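Local coordinates for hypothetical protein (Parabacteroides distasonis, PDB 4JM1) that is of unknown function, a small alpha/beta protein whose fold resembles that of the alpha-lytic protease prodomain, at residues F12-K16 against I27-A31; V19-L25 against G55-L60. The contacts are given in a common frame with arbitrary orientation. Residues are numbered along the deposited sequence.

Contact 1. Residues F12-K16 against I27-A31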
ATOM      1  N   PHE A  12      -6.694 -10.479   1.598  1.00 11.98           N
ATOM      2  CA  PHE A  12      -7.085 -10.990   0.294  1.00 10.66           C
ATOM      3  C   PHE A  12      -5.876 -10.952  -0.656  1.00 11.44           C
ATOM      4  O   PHE A  12      -5.443 -11.968  -1.140  1.00 15.01           O
ATOM      5  CB  PHE A  12      -8.271 -10.201  -0.294  1.00 11.60           C
ATOM      6  CG  PHE A  12      -8.617 -10.631  -1.660  1.00 13.30           C
ATOM      7  CD1 PHE A  12      -9.253 -11.845  -1.852  1.00 13.83           C
ATOM      8  CD2 PHE A  12      -8.319  -9.836  -2.759  1.00 14.74           C
ATOM      9  CE1 PHE A  12      -9.561 -12.283  -3.127  1.00 17.42           C
ATOM     10  CE2 PHE A  12      -8.638 -10.259  -4.052  1.00 15.49           C
ATOM     11  CZ  PHE A  12      -9.270 -11.481  -4.232  1.00 17.90           C
ATOM     12  N   SER A  13      -5.354  -9.759  -0.887  1.00 11.10           N
ATOM     13  CA  SER A  13      -4.237  -9.527  -1.792  1.00 11.24           C
ATOM     14  C   SER A  13      -3.018  -8.896  -1.093  1.00 12.39           C
ATOM     15  O   SER A  13      -1.975  -8.610  -1.718  1.00 13.68           O
ATOM     16  CB  SER A  13      -4.686  -8.666  -2.961  1.00 12.34           C
ATOM     17  OG  SER A  13      -5.301  -7.493  -2.493  1.00 11.39           O
ATOM     18  N   CYS A  14      -3.157  -8.691   0.213  1.00 11.81           N
ATOM     19  CA  CYS A  14      -2.090  -8.204   1.054  1.00 12.02           C
ATOM     20  C   CYS A  14      -2.395  -8.593   2.492  1.00 12.39           C
ATOM     21  O   CYS A  14      -3.441  -9.207   2.748  1.00 13.17           O
ATOM     22  CB  CYS A  14      -1.951  -6.708   0.915  1.00 13.29           C
ATOM     23  SG  CYS A  14      -3.344  -5.758   1.652  1.00 14.53           S
ATOM     24  N   GLU A  15      -1.476  -8.325   3.417  1.00 11.55           N
ATOM     25  CA  GLU A  15      -1.712  -8.634   4.818  1.00 11.31           C
ATOM     26  C   GLU A  15      -2.244  -7.488   5.645  1.00 12.80           C
ATOM     27  O   GLU A  15      -3.034  -7.719   6.549  1.00 15.33           O
ATOM     28  CB  GLU A  15      -0.481  -9.280   5.458  1.00 14.32           C
ATOM     29  CG  GLU A  15      -0.213 -10.622   4.778  1.00 18.24           C
ATOM     30  CD  GLU A  15       0.722 -11.564   5.484  1.00 22.93           C
ATOM     31  OE1 GLU A  15       1.042 -11.357   6.671  1.00 20.90           O
ATOM     32  OE2 GLU A  15       1.131 -12.553   4.806  1.00 23.80           O
ATOM     33  N   LYS A  16      -1.838  -6.261   5.311  1.00 13.48           N
ATOM     34  CA  LYS A  16      -2.285  -5.058   6.007  0.50 12.99           C
ATOM     35  C   LYS A  16      -2.085  -3.879   5.053  1.00 12.04           C
ATOM     36  O   LYS A  16      -1.229  -3.929   4.175  1.00 12.58           O
ATOM     37  CB  LYS A  16      -1.495  -4.868   7.317  0.50 13.83           C
ATOM     38  CG  LYS A  16      -2.053  -3.810   8.269  0.50 15.16           C
ATOM     39  CD  LYS A  16      -1.408  -3.852   9.656  0.50 19.56           C
ATOM     40  CE  LYS A  16      -1.862  -2.659  10.523  0.50 26.00           C
ATOM     41  NZ  LYS A  16      -1.628  -2.809  12.020  0.50 28.43           N
ATOM     42  N   ILE A  27       0.829  -0.624   1.410  1.00 11.02           N
ATOM     43  CA  ILE A  27       0.367  -1.994   1.365  1.00 11.06           C
ATOM     44  C   ILE A  27       1.502  -2.928   1.778  1.00 10.66           C
ATOM     45  O   ILE A  27       2.571  -2.915   1.162  1.00 11.49           O
ATOM     46  CB  ILE A  27      -0.194  -2.330  -0.027  1.00 11.53           C
ATOM     47  CG1 ILE A  27      -1.389  -1.374  -0.343  1.00 14.51           C
ATOM     48  CG2 ILE A  27      -0.618  -3.786  -0.101  1.00 12.90           C
ATOM     49  CD1 ILE A  27      -1.968  -1.453  -1.726  1.00 15.62           C
ATOM     50  N   ALA A  28       1.234  -3.740   2.806  1.00 11.10           N
ATOM     51  CA  ALA A  28       2.220  -4.663   3.368  1.00 10.15           C
ATOM     52  C   ALA A  28       1.925  -6.076   2.862  1.00 11.59           C
ATOM     53  O   ALA A  28       0.812  -6.580   3.023  1.00 12.47           O
ATOM     54  CB  ALA A  28       2.195  -4.618   4.896  1.00 11.67           C
ATOM     55  N   ILE A  29       2.944  -6.698   2.271  1.00 12.12           N
ATOM     56  CA  ILE A  29       2.877  -8.047   1.723  1.00 12.19           C
ATOM     57  C   ILE A  29       3.934  -8.958   2.367  1.00 12.92           C
ATOM     58  O   ILE A  29       4.904  -8.491   2.998  1.00 12.31           O
ATOM     59  CB  ILE A  29       3.072  -8.049   0.165  1.00 12.37           C
ATOM     60  CG1 ILE A  29       4.465  -7.519  -0.211  1.00 11.93           C
ATOM     61  CG2 ILE A  29       1.969  -7.237  -0.507  1.00 13.16           C
ATOM     62  CD1 ILE A  29       4.874  -7.873  -1.626  1.00 14.72           C
ATOM     63  N   ASP A  30       3.716 -10.272   2.240  1.00 14.82           N
ATOM     64  CA  ASP A  30       4.703 -11.236   2.707  1.00 16.78           C
ATOM     65  C   ASP A  30       5.797 -11.406   1.637  1.00 17.50           C
ATOM     66  O   ASP A  30       5.800 -12.364   0.859  1.00 19.63           O
ATOM     67  CB  ASP A  30       4.031 -12.569   3.044  1.00 19.71           C
ATOM     68  CG  ASP A  30       4.956 -13.522   3.780  1.00 26.89           C
ATOM     69  OD1 ASP A  30       6.018 -13.094   4.299  1.00 24.33           O
ATOM     70  OD2 ASP A  30       4.597 -14.722   3.834  1.00 32.59           O
ATOM     71  N   ALA A  31       6.714 -10.451   1.594  1.00 15.18           N
ATOM     72  CA  ALA A  31       7.683 -10.352   0.512  1.00 16.02           C
ATOM     73  C   ALA A  31       8.838 -11.331   0.687  1.00 15.86           C
ATOM     74  O   ALA A  31       9.358 -11.498   1.772  1.00 20.04           O
ATOM     75  CB  ALA A  31       8.231  -8.933   0.431  1.00 15.52           C
TER

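Contact 2. Residues V19-L25 against G55-L60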
ATOM      1  N   VAL A  19      -3.850   4.155   4.503  1.00 13.16           N
ATOM      2  CA  VAL A  19      -3.523   5.471   3.930  1.00 14.16           C
ATOM      3  C   VAL A  19      -2.864   6.313   5.009  1.00 14.61           C
ATOM      4  O   VAL A  19      -3.309   6.376   6.154  1.00 17.59           O
ATOM      5  CB  VAL A  19      -4.765   6.157   3.336  1.00 15.71           C
ATOM      6  CG1 VAL A  19      -4.487   7.620   2.898  1.00 19.03           C
ATOM      7  CG2 VAL A  19      -5.313   5.349   2.157  1.00 19.19           C
ATOM      8  N   THR A  20      -1.783   6.967   4.629  1.00 14.72           N
ATOM      9  CA  THR A  20      -0.998   7.754   5.572  1.00 14.69           C
ATOM     10  C   THR A  20      -1.330   9.238   5.386  1.00 14.36           C
ATOM     11  O   THR A  20      -1.927   9.662   4.368  1.00 16.30           O
ATOM     12  CB  THR A  20       0.513   7.461   5.380  1.00 15.47           C
ATOM     13  OG1 THR A  20       0.898   7.690   4.017  1.00 16.42           O
ATOM     14  CG2 THR A  20       0.849   6.017   5.764  1.00 15.34           C
ATOM     15  N   ASP A  21      -0.944  10.031   6.386  1.00 16.03           N
ATOM     16  CA  ASP A  21      -1.318  11.454   6.388  1.00 16.12           C
ATOM     17  C   ASP A  21      -0.774  12.225   5.190  1.00 17.01           C
ATOM     18  O   ASP A  21      -1.378  13.198   4.728  1.00 17.88           O
ATOM     19  CB  ASP A  21      -0.854  12.145   7.685  1.00 20.02           C
ATOM     20  CG  ASP A  21      -1.634  11.686   8.927  1.00 25.89           C
ATOM     21  OD1 ASP A  21      -2.714  11.039   8.797  1.00 26.84           O
ATOM     22  OD2 ASP A  21      -1.134  11.962  10.048  1.00 31.87           O
ATOM     23  N   ASN A  22       0.351  11.765   4.658  1.00 15.90           N
ATOM     24  CA  ASN A  22       0.968  12.418   3.512  1.00 16.44           C
ATOM     25  C   ASN A  22       0.404  11.958   2.174  1.00 16.44           C
ATOM     26  O   ASN A  22       0.925  12.339   1.126  1.00 18.33           O
ATOM     27  CB  ASN A  22       2.493  12.236   3.557  1.00 17.08           C
ATOM     28  CG  ASN A  22       2.932  10.789   3.396  1.00 16.07           C
ATOM     29  OD1 ASN A  22       2.112   9.891   3.259  1.00 16.31           O
ATOM     30  ND2 ASN A  22       4.248  10.557   3.457  1.00 16.67           N
ATOM     31  N   GLY A  23      -0.668  11.147   2.207  1.00 16.09           N
ATOM     32  CA  GLY A  23      -1.432  10.820   1.012  1.00 16.55           C
ATOM     33  C   GLY A  23      -1.098   9.573   0.226  1.00 13.95           C
ATOM     34  O   GLY A  23      -1.626   9.387  -0.862  1.00 16.86           O
ATOM     35  N   PHE A  24      -0.229   8.727   0.767  1.00 12.27           N
ATOM     36  CA  PHE A  24       0.091   7.463   0.112  1.00 11.37           C
ATOM     37  C   PHE A  24      -0.738   6.322   0.688  1.00 12.29           C
ATOM     38  O   PHE A  24      -1.074   6.302   1.874  1.00 15.41           O
ATOM     39  CB  PHE A  24       1.588   7.136   0.223  1.00 12.44           C
ATOM     40  CG  PHE A  24       2.467   8.054  -0.593  1.00 11.49           C
ATOM     41  CD1 PHE A  24       2.953   9.227  -0.062  1.00 13.61           C
ATOM     42  CD2 PHE A  24       2.789   7.752  -1.884  1.00 12.82           C
ATOM     43  CE1 PHE A  24       3.758  10.089  -0.814  1.00 15.16           C
ATOM     44  CE2 PHE A  24       3.597   8.603  -2.652  1.00 15.69           C
ATOM     45  CZ  PHE A  24       4.088   9.754  -2.112  1.00 14.92           C
ATOM     46  N   LEU A  25      -1.016   5.353  -0.168  1.00 11.92           N
ATOM     47  CA  LEU A  25      -1.605   4.071   0.256  1.00 10.77           C
ATOM     48  C   LEU A  25      -0.452   3.096   0.404  1.00 11.50           C
ATOM     49  O   LEU A  25       0.241   2.801  -0.575  1.00 11.53           O
ATOM     50  CB  LEU A  25      -2.632   3.556  -0.759  1.00 12.29           C
ATOM     51  CG  LEU A  25      -3.195   2.154  -0.516  1.00 13.60           C
ATOM     52  CD1 LEU A  25      -3.825   2.006   0.862  1.00 15.71           C
ATOM     53  CD2 LEU A  25      -4.204   1.821  -1.636  1.00 14.21           C
ATOM     54  N   GLY A  55      -7.622  10.878  -4.393  1.00 19.87           N
ATOM     55  CA  GLY A  55      -6.647  11.681  -3.692  1.00 20.72           C
ATOM     56  C   GLY A  55      -5.330  11.009  -3.374  1.00 18.76           C
ATOM     57  O   GLY A  55      -4.532  11.576  -2.613  1.00 21.54           O
ATOM     58  N   LEU A  56      -5.085   9.814  -3.905  1.00 15.20           N
ATOM     59  CA  LEU A  56      -3.853   9.126  -3.563  1.00 14.80           C
ATOM     60  C   LEU A  56      -2.703   9.744  -4.340  1.00 15.08           C
ATOM     61  O   LEU A  56      -2.793   9.945  -5.538  1.00 18.13           O
ATOM     62  CB  LEU A  56      -3.929   7.649  -3.898  1.00 14.06           C
ATOM     63  CG  LEU A  56      -4.942   6.837  -3.115  1.00 15.27           C
ATOM     64  CD1 LEU A  56      -4.904   5.386  -3.626  1.00 15.33           C
ATOM     65  CD2 LEU A  56      -4.672   6.911  -1.633  1.00 17.24           C
ATOM     66  N   LYS A  57      -1.606   9.999  -3.647  1.00 14.14           N
ATOM     67  CA  LYS A  57      -0.350  10.382  -4.304  1.00 15.09           C
ATOM     68  C   LYS A  57       0.360   9.201  -4.927  1.00 14.27           C
ATOM     69  O   LYS A  57       1.165   9.360  -5.838  1.00 15.86           O
ATOM     70  CB  LYS A  57       0.577  11.065  -3.306  1.00 16.79           C
ATOM     71  CG  LYS A  57       0.054  12.423  -2.914  1.00 19.99           C
ATOM     72  CD  LYS A  57       1.056  13.170  -2.098  1.00 21.97           C
ATOM     73  CE  LYS A  57       0.498  14.510  -1.707  1.00 28.08           C
ATOM     74  NZ  LYS A  57       1.296  15.074  -0.591  1.00 35.48           N
ATOM     75  N   GLY A  58       0.068   7.997  -4.423  1.00 13.46           N
ATOM     76  CA  GLY A  58       0.715   6.827  -4.953  1.00 11.87           C
ATOM     77  C   GLY A  58       0.460   5.652  -4.033  1.00 11.56           C
ATOM     78  O   GLY A  58      -0.240   5.793  -3.032  1.00 12.47           O
ATOM     79  N   VAL A  59       1.024   4.503  -4.394  1.00 11.28           N
ATOM     80  CA  VAL A  59       1.064   3.298  -3.568  1.00 10.83           C
ATOM     81  C   VAL A  59       2.515   2.980  -3.238  1.00 11.39           C
ATOM     82  O   VAL A  59       3.407   3.077  -4.115  1.00 11.10           O
ATOM     83  CB  VAL A  59       0.407   2.111  -4.285  1.00 10.52           C
ATOM     84  CG1 VAL A  59       0.816   0.740  -3.665  1.00 11.09           C
ATOM     85  CG2 VAL A  59      -1.110   2.322  -4.279  1.00 10.60           C
ATOM     86  N   LEU A  60       2.724   2.584  -1.980  1.00  9.41           N
ATOM     87  CA  LEU A  60       4.004   2.129  -1.476  1.00  9.14           C
ATOM     88  C   LEU A  60       3.820   0.695  -1.011  1.00  9.82           C
ATOM     89  O   LEU A  60       2.876   0.412  -0.265  1.00 11.70           O
ATOM     90  CB  LEU A  60       4.528   3.014  -0.323  1.00  9.95           C
ATOM     91  CG  LEU A  60       4.536   4.506  -0.648  1.00 10.40           C
ATOM     92  CD1 LEU A  60       4.822   5.288   0.650  1.00 11.62           C
ATOM     93  CD2 LEU A  60       5.520   4.850  -1.786  1.00 11.53           C
TER

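Contact 1. Residues F12-K16 against I27-A31
This is an antiparallel strand pairing distorted by a classic beta bulge, at the point where the loop after helix 3-9 enters the outermost strand 16-19 and meets the far end of strand 24-29. Glu15 and Lys16 both stand opposite Ala28. Its two backbone groups divide between them: Ala28 N donates to Lys16 O (2.8 Å, 168° at the hydrogen) and Ala28 O accepts from Glu15 N (2.9 Å, 159°). Lys16 and Ala28 form the regular hydrogen-bonded pair, with CA atoms 5.2 Å apart and CB atoms 4.4 Å apart on the same face of the sheet, where Phe69 touches both; the lysine chain then extends away. Before the bulge the chain runs across the strand rather than along it (13-16 and 27-30 lie 104° apart end to end), so within these segments only Lys16 forms a regular pair.

Cys14, just before the bulge, is buried and points toward the strand; its CB lies 3.4 Å from Ile27 CG2 and 4.2 Å from Ile29 CG2. These isoleucines belong to the face covered by helix 38-50, where Phe44 packs on Ile27 and Leu40 on Ile29, so the cysteine extends that apolar layer toward the edge of the sheet. Toward Asp30 the contact becomes polar and exposed. Asp30, at the centre of an inverse gamma turn that ends the strand, forms a salt bridge with Lys65 through OD1. Glu15 reaches the same corner, its OE2 3.4 Å from Asp30 CB and, carboxylate against carboxylate, 4.2 Å from Asp30 OD2.

Contact 2. Residues V19-L25 against G55-L60
Segment 55-60 runs from the loop after helix 38-50 into strand 58-63, and pairs in parallel with the start of strand 24-29. Gly55 opens it with a positive phi of 81°, a conformation that favours glycine. Leu56 follows, buried, its CD2 4.0 Å from Leu25 CB and 4.1 Å from Val19 CG2, while its CA makes a CA-H...O contact of 3.5 Å with Gly23 O. That same oxygen accepts the hydrogen bond from Lys57 N (2.9 Å), which ties the loop to the type I turn Thr20-Gly23. The lysine side chain runs along the end of the turn: its CB sits over one face of the Phe24 ring, 4.0 Å from the centroid in a CH-pi contact, and NZ makes a weak hydrogen bond to Asn22 O (3.3 Å). At Gly58 the strand begins. A CB here would come within 3.2 Å of Phe24 CE2, so the lack of a side chain suits the close approach of the ring; Gly58 O accepts from Leu25 N (3.0 Å). Val59 pairs with Leu25, CA atoms 4.7 Å apart, and its CG2 packs against Leu25 CB at 4.0 Å. Leu60 N then donates to Leu25 O (2.9 Å), so the backbone of Leu25 bonds to the residues flanking Val59, as parallel strands do. Leu60 CD1 meets Phe24 CB at 3.7 Å.

The pairing closes a beta-alpha-beta unit: Leu25, Leu56 and Val59 lie beneath helix 38-50, with helix 3-9 also touching Leu25, while Phe24 and Leu60 reach strand 78-83.

Overall arrangement
Contacts 1 and 2 share strand 24-29, one toward each end, with centres about 16 Å apart on opposite sides of the chain's centre. Contact 1 attaches the antiparallel edge strand 16-19; contact 2 makes the parallel pairing with strand 58-63 inside the four-stranded sheet. They meet where Ile27 N lies 2.8 Å from Leu60 O, a probable hydrogen bond, and Ile27 CD1 lies 4.0 Å from Val59 CG1. Both are partly buried, with apolar side chains beneath helix 38-50. Contact 2 buries more surface (495 against 272 Å²) and adds an aromatic ring and glycines, whereas the exposed corner of contact 1 brings two carboxylates together, one of them salt-bridged to Lys65.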